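Probable tRNA pseudouridine synthase D (Methanosarcina mazei, PDB 1Z2Z) probably catalyses the isomerisation of uridine 13 to pseudouridine in transfer RNA, as a member of the TruD family of pseudouridine synthases. Local coordinates at residues A[298-303]-A[345-350]; A[276-281]-A[337-342]. All coordinates share one frame; numbering follows the deposited sequence.

Contact 1: residues A[298-303]-A[345-350]; sequences GDIVCF and NTEFAS
The backbones of 298-303 and 345-350 meet at one end, with the CA atoms of Gly298 and Ser350 4.0 Å apart, and then diverge. Both belong to the TRUD part of the protein. Gly298 and Asp299 form a bend leading into strand 301-302, which pairs with 336-337 as a two-stranded antiparallel sheet. Segment 345-350 is an irregular lead into helix 352-363. One hydrogen bond crosses: Ser350 N donates to Gly298 O over 2.7 Å, with an N-H...O angle of 139°, so the bond is bent. The N-H approaches in the carbonyl plane, on a lone pair. Gly298 has a positive phi of 64°, and Ser350 O occupies the side of its CA where a side chain would project. The bare CA packs directly against Ser350 CB, at 3.9 Å.

Outside the two segments, Ser350 OG is hydrogen-bonded to Lys317 NZ, and Ala349 N to Glu357 OE2 of helix 352-363. The CB of Asp299 points away from 345-350, and its OD2 forms a salt bridge with Arg285 NH1 of helix 263-287.

Ile300 carries most of the side-chain contact. Its CG1 is anti to the carbonyl carbon and the branch is extended beyond it (chi2 -177°), which sends CD1 across to segment 345-350. CD1 packs against the CB of Ala349, 3.8 Å away, and CG1 lies alongside the same methyl. Glu347 has CG anti to the backbone N, and its chain crosses Ile300 obliquely. The carboxylate, which also makes a long, weak ion pair with Lys317, thus lies beside a methyl: Glu347 OE2 is 3.5 Å from Ile300 CD1. That same CD1 also reaches the backbone, at Phe348 O and, 3.2 Å away, at Glu347 O.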
ATOM      1  N   GLY A 298      -5.147  -1.702 -28.703  1.00 57.01           N
ATOM      2  CA  GLY A 298      -6.213  -1.549 -27.730  1.00 55.83           C
ATOM      3  C   GLY A 298      -5.759  -1.808 -26.309  1.00 54.17           C
ATOM      4  O   GLY A 298      -6.486  -2.420 -25.532  1.00 53.47           O
ATOM      5  N   ASP A 299      -4.565  -1.322 -25.973  1.00 52.92           N
ATOM      6  CA  ASP A 299      -3.984  -1.503 -24.647  1.00 52.36           C
ATOM      7  C   ASP A 299      -4.564  -0.542 -23.588  1.00 52.69           C
ATOM      8  O   ASP A 299      -4.708  -0.923 -22.421  1.00 54.49           O
ATOM      9  CB  ASP A 299      -2.453  -1.329 -24.724  1.00 50.81           C
ATOM     10  CG  ASP A 299      -1.685  -2.415 -23.965  1.00 49.47           C
ATOM     11  OD1 ASP A 299      -2.245  -3.013 -23.023  1.00 49.89           O
ATOM     12  OD2 ASP A 299      -0.506  -2.659 -24.297  1.00 47.25           O
ATOM     13  N   ILE A 300      -4.905   0.683 -23.999  1.00 50.97           N
ATOM     14  CA  ILE A 300      -5.448   1.735 -23.112  1.00 49.71           C
ATOM     15  C   ILE A 300      -4.397   2.269 -22.143  1.00 50.21           C
ATOM     16  O   ILE A 300      -3.990   1.580 -21.210  1.00 49.83           O
ATOM     17  CB  ILE A 300      -6.671   1.266 -22.265  1.00 47.75           C
ATOM     18  CG1 ILE A 300      -7.891   1.053 -23.155  1.00 47.71           C
ATOM     19  CG2 ILE A 300      -7.033   2.329 -21.226  1.00 46.61           C
ATOM     20  CD1 ILE A 300      -9.136   0.661 -22.387  1.00 44.76           C
ATOM     21  N   VAL A 301      -3.966   3.504 -22.357  1.00 52.21           N
ATOM     22  CA  VAL A 301      -2.965   4.097 -21.484  1.00 53.73           C
ATOM     23  C   VAL A 301      -3.519   5.333 -20.759  1.00 54.20           C
ATOM     24  O   VAL A 301      -4.700   5.671 -20.900  1.00 55.13           O
ATOM     25  CB  VAL A 301      -1.670   4.467 -22.288  1.00 53.31           C
ATOM     26  CG1 VAL A 301      -1.175   3.250 -23.057  1.00 52.67           C
ATOM     27  CG2 VAL A 301      -1.936   5.623 -23.253  1.00 54.56           C
ATOM     28  N   CYS A 302      -2.670   5.972 -19.956  1.00 54.59           N
ATOM     29  CA  CYS A 302      -3.037   7.186 -19.226  1.00 54.77           C
ATOM     30  C   CYS A 302      -1.870   8.159 -19.367  1.00 55.90           C
ATOM     31  O   CYS A 302      -0.762   7.773 -19.752  1.00 53.96           O
ATOM     32  CB  CYS A 302      -3.324   6.904 -17.731  1.00 53.45           C
ATOM     33  SG  CYS A 302      -1.873   6.694 -16.617  1.00 50.35           S
ATOM     34  N   PHE A 303      -2.134   9.425 -19.077  1.00 58.21           N
ATOM     35  CA  PHE A 303      -1.118  10.456 -19.177  1.00 62.02           C
ATOM     36  C   PHE A 303      -1.106  11.188 -17.855  1.00 64.62           C
ATOM     37  O   PHE A 303      -2.045  11.062 -17.068  1.00 65.02           O
ATOM     38  CB  PHE A 303      -1.474  11.435 -20.298  1.00 62.52           C
ATOM     39  CG  PHE A 303      -1.848  10.765 -21.579  1.00 62.46           C
ATOM     40  CD1 PHE A 303      -0.863  10.307 -22.451  1.00 62.61           C
ATOM     41  CD2 PHE A 303      -3.186  10.534 -21.887  1.00 61.73           C
ATOM     42  CE1 PHE A 303      -1.205   9.611 -23.607  1.00 62.45           C
ATOM     43  CE2 PHE A 303      -3.540   9.840 -23.036  1.00 62.20           C
ATOM     44  CZ  PHE A 303      -2.548   9.378 -23.904  1.00 62.36           C
ATOM     45  N   ASN A 345     -18.567   1.806 -14.909  1.00 61.80           N
ATOM     46  CA  ASN A 345     -18.198   2.842 -15.871  1.00 61.47           C
ATOM     47  C   ASN A 345     -16.821   2.457 -16.403  1.00 61.02           C
ATOM     48  O   ASN A 345     -16.018   3.308 -16.794  1.00 61.73           O
ATOM     49  CB  ASN A 345     -18.159   4.197 -15.131  1.00 62.41           C
ATOM     50  CG  ASN A 345     -17.890   5.396 -16.046  1.00 62.56           C
ATOM     51  OD1 ASN A 345     -16.761   5.629 -16.489  1.00 61.84           O
ATOM     52  ND2 ASN A 345     -18.938   6.170 -16.319  1.00 62.43           N
ATOM     53  N   THR A 346     -16.556   1.152 -16.409  1.00 59.69           N
ATOM     54  CA  THR A 346     -15.272   0.630 -16.870  1.00 57.78           C
ATOM     55  C   THR A 346     -15.264   0.437 -18.370  1.00 55.68           C
ATOM     56  O   THR A 346     -16.265   0.034 -18.959  1.00 54.17           O
ATOM     57  CB  THR A 346     -14.942  -0.737 -16.237  1.00 58.78           C
ATOM     58  OG1 THR A 346     -15.157  -0.682 -14.818  1.00 59.10           O
ATOM     59  CG2 THR A 346     -13.485  -1.110 -16.523  1.00 57.46           C
ATOM     60  N   GLU A 347     -14.113   0.713 -18.970  1.00 53.78           N
ATOM     61  CA  GLU A 347     -13.926   0.576 -20.403  1.00 51.93           C
ATOM     62  C   GLU A 347     -12.869  -0.487 -20.662  1.00 51.11           C
ATOM     63  O   GLU A 347     -11.675  -0.187 -20.665  1.00 51.62           O
ATOM     64  CB  GLU A 347     -13.463   1.903 -20.998  1.00 51.90           C
ATOM     65  CG  GLU A 347     -13.242   1.890 -22.497  1.00 51.17           C
ATOM     66  CD  GLU A 347     -12.378   3.052 -22.956  1.00 52.86           C
ATOM     67  OE1 GLU A 347     -12.625   4.190 -22.502  1.00 53.36           O
ATOM     68  OE2 GLU A 347     -11.453   2.839 -23.773  1.00 53.13           O
ATOM     69  N   PHE A 348     -13.300  -1.727 -20.871  1.00 49.86           N
ATOM     70  CA  PHE A 348     -12.361  -2.809 -21.143  1.00 48.52           C
ATOM     71  C   PHE A 348     -11.487  -2.419 -22.329  1.00 46.61           C
ATOM     72  O   PHE A 348     -11.911  -1.656 -23.186  1.00 46.60           O
ATOM     73  CB  PHE A 348     -13.113  -4.106 -21.460  1.00 49.79           C
ATOM     74  CG  PHE A 348     -14.157  -4.467 -20.443  1.00 52.71           C
ATOM     75  CD1 PHE A 348     -14.035  -4.049 -19.116  1.00 54.05           C
ATOM     76  CD2 PHE A 348     -15.263  -5.235 -20.807  1.00 53.90           C
ATOM     77  CE1 PHE A 348     -15.005  -4.391 -18.164  1.00 55.19           C
ATOM     78  CE2 PHE A 348     -16.240  -5.585 -19.867  1.00 54.43           C
ATOM     79  CZ  PHE A 348     -16.111  -5.161 -18.543  1.00 55.15           C
ATOM     80  N   ALA A 349     -10.262  -2.930 -22.369  1.00 46.00           N
ATOM     81  CA  ALA A 349      -9.353  -2.629 -23.467  1.00 45.20           C
ATOM     82  C   ALA A 349      -9.684  -3.524 -24.673  1.00 45.17           C
ATOM     83  O   ALA A 349     -10.562  -4.382 -24.594  1.00 41.98           O
ATOM     84  CB  ALA A 349      -7.915  -2.849 -23.018  1.00 44.10           C
ATOM     85  N   SER A 350      -8.991  -3.318 -25.789  1.00 46.55           N
ATOM     86  CA  SER A 350      -9.238  -4.129 -26.979  1.00 49.19           C
ATOM     87  C   SER A 350      -7.986  -4.869 -27.404  1.00 50.69           C
ATOM     88  O   SER A 350      -6.876  -4.483 -27.041  1.00 50.67           O
ATOM     89  CB  SER A 350      -9.724  -3.263 -28.144  1.00 49.46           C
ATOM     90  OG  SER A 350     -11.062  -2.830 -27.950  1.00 50.87           O
TER

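Contact 2: residues A[276-281]-A[337-342]; sequences YIYNII and ITAPLP
Tyr278 OH has two hydrogen-bond partners, the backbone oxygens Glu387 O and Asn168 O; its single proton can serve one at a time or be shared between them. Phe170 meets the same buried ring edge-to-face, while helix 352-363 flanks the isoleucines, with Leu361 against Ile277 and Val360 against Ile281. The tyrosine ring leaves helix 263-287 with CG anti to the backbone N (chi1 164°). This carries it along the flank of the extended segment 337-342.

No hydrogen bond joins the two segments, and the contact is apolar. Ala339 points its CB at the tyrosine, 3.5 Å from Tyr278 CE2 and a little farther from CD2. Pro340 O lies at the ring edge, near its plane. Leu341 has its CB turned neither to nor from the helix, but its end bends back. Leu341 CD2 comes to 3.8 Å from Tyr278 CB, at the root of the ring.

The two prolines meet isoleucines, each pair crossing obliquely. Ile277 CG2, anti to the backbone N, is the branch that meets Pro342 CG, at 3.5 Å. The same proline carbon also touches CB and CD1 of Ile277. Pro340 offers its CG to the tip of Ile281, with Ile281 CD1 3.5 Å from Pro340 CG. The CG2 of Ile281 looks instead toward the Pro340 CD and, less closely, Ala339 CB.

The extended segment is bound on its own account by backbone hydrogen bonds of Ala339 with Arg386 and Leu341 with Thr384. Ile277, Tyr278 and Ile281 share one face of the helix, spaced i, i+1 and i+4. An extended segment packed on such a face, with its prolines on the isoleucines, makes a fully buried helix-to-extended-chain contact within the TRUD part of the protein.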
ATOM      1  N   TYR A 276      -8.379  -6.358  -5.737  1.00 34.44           N
ATOM      2  CA  TYR A 276      -8.206  -7.789  -5.881  1.00 33.65           C
ATOM      3  C   TYR A 276      -8.210  -8.161  -7.361  1.00 33.97           C
ATOM      4  O   TYR A 276      -7.244  -8.726  -7.890  1.00 32.99           O
ATOM      5  CB  TYR A 276      -9.344  -8.501  -5.178  1.00 32.70           C
ATOM      6  CG  TYR A 276      -9.406  -9.974  -5.452  1.00 34.07           C
ATOM      7  CD1 TYR A 276      -8.442 -10.843  -4.945  1.00 33.32           C
ATOM      8  CD2 TYR A 276     -10.454 -10.513  -6.195  1.00 35.56           C
ATOM      9  CE1 TYR A 276      -8.533 -12.214  -5.168  1.00 31.99           C
ATOM     10  CE2 TYR A 276     -10.549 -11.879  -6.422  1.00 32.94           C
ATOM     11  CZ  TYR A 276      -9.591 -12.721  -5.908  1.00 31.36           C
ATOM     12  OH  TYR A 276      -9.707 -14.072  -6.137  1.00 31.88           O
ATOM     13  N   ILE A 277      -9.318  -7.832  -8.024  1.00 33.11           N
ATOM     14  CA  ILE A 277      -9.483  -8.123  -9.439  1.00 30.98           C
ATOM     15  C   ILE A 277      -8.335  -7.512 -10.233  1.00 29.85           C
ATOM     16  O   ILE A 277      -7.790  -8.129 -11.158  1.00 29.87           O
ATOM     17  CB  ILE A 277     -10.833  -7.585  -9.936  1.00 29.50           C
ATOM     18  CG1 ILE A 277     -11.961  -8.369  -9.242  1.00 30.43           C
ATOM     19  CG2 ILE A 277     -10.903  -7.683 -11.456  1.00 27.79           C
ATOM     20  CD1 ILE A 277     -13.359  -7.742  -9.304  1.00 28.16           C
ATOM     21  N   TYR A 278      -7.948  -6.309  -9.847  1.00 26.83           N
ATOM     22  CA  TYR A 278      -6.861  -5.647 -10.526  1.00 28.09           C
ATOM     23  C   TYR A 278      -5.553  -6.465 -10.450  1.00 30.39           C
ATOM     24  O   TYR A 278      -4.800  -6.541 -11.424  1.00 31.81           O
ATOM     25  CB  TYR A 278      -6.687  -4.241  -9.950  1.00 24.46           C
ATOM     26  CG  TYR A 278      -5.377  -3.620 -10.300  1.00 23.86           C
ATOM     27  CD1 TYR A 278      -4.227  -3.949  -9.606  1.00 25.02           C
ATOM     28  CD2 TYR A 278      -5.278  -2.703 -11.328  1.00 27.01           C
ATOM     29  CE1 TYR A 278      -3.010  -3.379  -9.924  1.00 27.20           C
ATOM     30  CE2 TYR A 278      -4.067  -2.123 -11.655  1.00 28.42           C
ATOM     31  CZ  TYR A 278      -2.938  -2.464 -10.945  1.00 28.02           C
ATOM     32  OH  TYR A 278      -1.736  -1.862 -11.247  1.00 31.36           O
ATOM     33  N   ASN A 279      -5.284  -7.083  -9.304  1.00 32.10           N
ATOM     34  CA  ASN A 279      -4.071  -7.891  -9.141  1.00 33.19           C
ATOM     35  C   ASN A 279      -4.086  -9.064 -10.098  1.00 33.25           C
ATOM     36  O   ASN A 279      -3.141  -9.284 -10.850  1.00 32.74           O
ATOM     37  CB  ASN A 279      -3.970  -8.427  -7.708  1.00 33.33           C
ATOM     38  CG  ASN A 279      -3.428  -7.403  -6.739  1.00 31.80           C
ATOM     39  OD1 ASN A 279      -3.866  -7.333  -5.590  1.00 34.01           O
ATOM     40  ND2 ASN A 279      -2.462  -6.614  -7.187  1.00 30.21           N
ATOM     41  N   ILE A 280      -5.163  -9.832 -10.046  1.00 34.24           N
ATOM     42  CA  ILE A 280      -5.306 -10.986 -10.921  1.00 35.30           C
ATOM     43  C   ILE A 280      -4.974 -10.560 -12.342  1.00 36.74           C
ATOM     44  O   ILE A 280      -4.076 -11.122 -12.972  1.00 37.42           O
ATOM     45  CB  ILE A 280      -6.738 -11.506 -10.878  1.00 34.83           C
ATOM     46  CG1 ILE A 280      -7.142 -11.725  -9.418  1.00 34.32           C
ATOM     47  CG2 ILE A 280      -6.846 -12.789 -11.645  1.00 35.21           C
ATOM     48  CD1 ILE A 280      -8.531 -12.230  -9.255  1.00 34.98           C
ATOM     49  N   ILE A 281      -5.698  -9.547 -12.827  1.00 36.30           N
ATOM     50  CA  ILE A 281      -5.512  -9.025 -14.177  1.00 34.40           C
ATOM     51  C   ILE A 281      -4.060  -8.721 -14.507  1.00 34.93           C
ATOM     52  O   ILE A 281      -3.561  -9.112 -15.564  1.00 35.79           O
ATOM     53  CB  ILE A 281      -6.341  -7.745 -14.398  1.00 33.73           C
ATOM     54  CG1 ILE A 281      -7.831  -8.102 -14.472  1.00 32.09           C
ATOM     55  CG2 ILE A 281      -5.881  -7.025 -15.673  1.00 32.86           C
ATOM     56  CD1 ILE A 281      -8.764  -6.912 -14.418  1.00 27.78           C
ATOM     57  N   ILE A 337       0.829   2.119 -19.398  1.00 38.63           N
ATOM     58  CA  ILE A 337      -0.176   1.096 -19.697  1.00 38.11           C
ATOM     59  C   ILE A 337      -0.990   0.962 -18.413  1.00 36.53           C
ATOM     60  O   ILE A 337      -0.418   0.899 -17.335  1.00 37.67           O
ATOM     61  CB  ILE A 337       0.488  -0.278 -20.036  1.00 38.77           C
ATOM     62  CG1 ILE A 337       1.372  -0.153 -21.282  1.00 39.84           C
ATOM     63  CG2 ILE A 337      -0.575  -1.341 -20.253  1.00 37.13           C
ATOM     64  CD1 ILE A 337       0.651   0.395 -22.504  1.00 41.23           C
ATOM     65  N   THR A 338      -2.312   0.930 -18.509  1.00 35.27           N
ATOM     66  CA  THR A 338      -3.110   0.819 -17.300  1.00 35.96           C
ATOM     67  C   THR A 338      -3.923  -0.461 -17.298  1.00 37.31           C
ATOM     68  O   THR A 338      -4.074  -1.113 -18.331  1.00 38.10           O
ATOM     69  CB  THR A 338      -4.068   2.009 -17.153  1.00 35.63           C
ATOM     70  OG1 THR A 338      -5.179   1.837 -18.038  1.00 37.77           O
ATOM     71  CG2 THR A 338      -3.351   3.300 -17.510  1.00 35.19           C
ATOM     72  N   ALA A 339      -4.433  -0.819 -16.126  1.00 37.91           N
ATOM     73  CA  ALA A 339      -5.247  -2.015 -15.955  1.00 38.29           C
ATOM     74  C   ALA A 339      -6.548  -1.552 -15.338  1.00 39.33           C
ATOM     75  O   ALA A 339      -6.590  -0.543 -14.649  1.00 41.11           O
ATOM     76  CB  ALA A 339      -4.551  -2.994 -15.041  1.00 39.08           C
ATOM     77  N   PRO A 340      -7.624  -2.298 -15.552  1.00 39.62           N
ATOM     78  CA  PRO A 340      -8.927  -1.924 -15.011  1.00 40.70           C
ATOM     79  C   PRO A 340      -9.231  -2.212 -13.560  1.00 43.45           C
ATOM     80  O   PRO A 340      -8.863  -3.250 -13.022  1.00 44.60           O
ATOM     81  CB  PRO A 340      -9.892  -2.659 -15.922  1.00 40.19           C
ATOM     82  CG  PRO A 340      -9.170  -3.939 -16.164  1.00 41.00           C
ATOM     83  CD  PRO A 340      -7.741  -3.466 -16.438  1.00 40.69           C
ATOM     84  N   LEU A 341      -9.912  -1.269 -12.927  1.00 45.98           N
ATOM     85  CA  LEU A 341     -10.354  -1.439 -11.557  1.00 48.46           C
ATOM     86  C   LEU A 341     -11.872  -1.441 -11.737  1.00 50.58           C
ATOM     87  O   LEU A 341     -12.546  -0.439 -11.513  1.00 51.33           O
ATOM     88  CB  LEU A 341      -9.880  -0.274 -10.675  1.00 48.71           C
ATOM     89  CG  LEU A 341      -8.591  -0.492  -9.860  1.00 46.91           C
ATOM     90  CD1 LEU A 341      -8.052   0.815  -9.327  1.00 47.40           C
ATOM     91  CD2 LEU A 341      -8.880  -1.426  -8.712  1.00 48.59           C
ATOM     92  N   PRO A 342     -12.419  -2.581 -12.179  1.00 52.77           N
ATOM     93  CA  PRO A 342     -13.844  -2.828 -12.436  1.00 54.45           C
ATOM     94  C   PRO A 342     -14.867  -2.049 -11.596  1.00 56.21           C
ATOM     95  O   PRO A 342     -14.719  -1.913 -10.382  1.00 56.32           O
ATOM     96  CB  PRO A 342     -13.971  -4.347 -12.255  1.00 55.03           C
ATOM     97  CG  PRO A 342     -12.725  -4.729 -11.455  1.00 54.87           C
ATOM     98  CD  PRO A 342     -11.694  -3.858 -12.096  1.00 52.72           C
TER

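Overall arrangement
The segments alternate along the chain, and contacts 1 and 2 touch. Both lie in the TRUD part of the protein. Their centres are about 11 Å apart. They meet at the end of the two-stranded antiparallel sheet: Ile300 O and Thr338 N are 3.2 Å apart, a probable hydrogen bond. Beside it, Val301 CG1 packs on Ile337 CD1 at 3.4 Å. Helix 352-363 touches both contacts. Contact 2 is fully buried, its centre about 15 Å from the centre of the chain. Contact 1 is only partly buried, and its centre is about 23 Å out on the same side. Neither lies near Asp86, the predicted nucleophile.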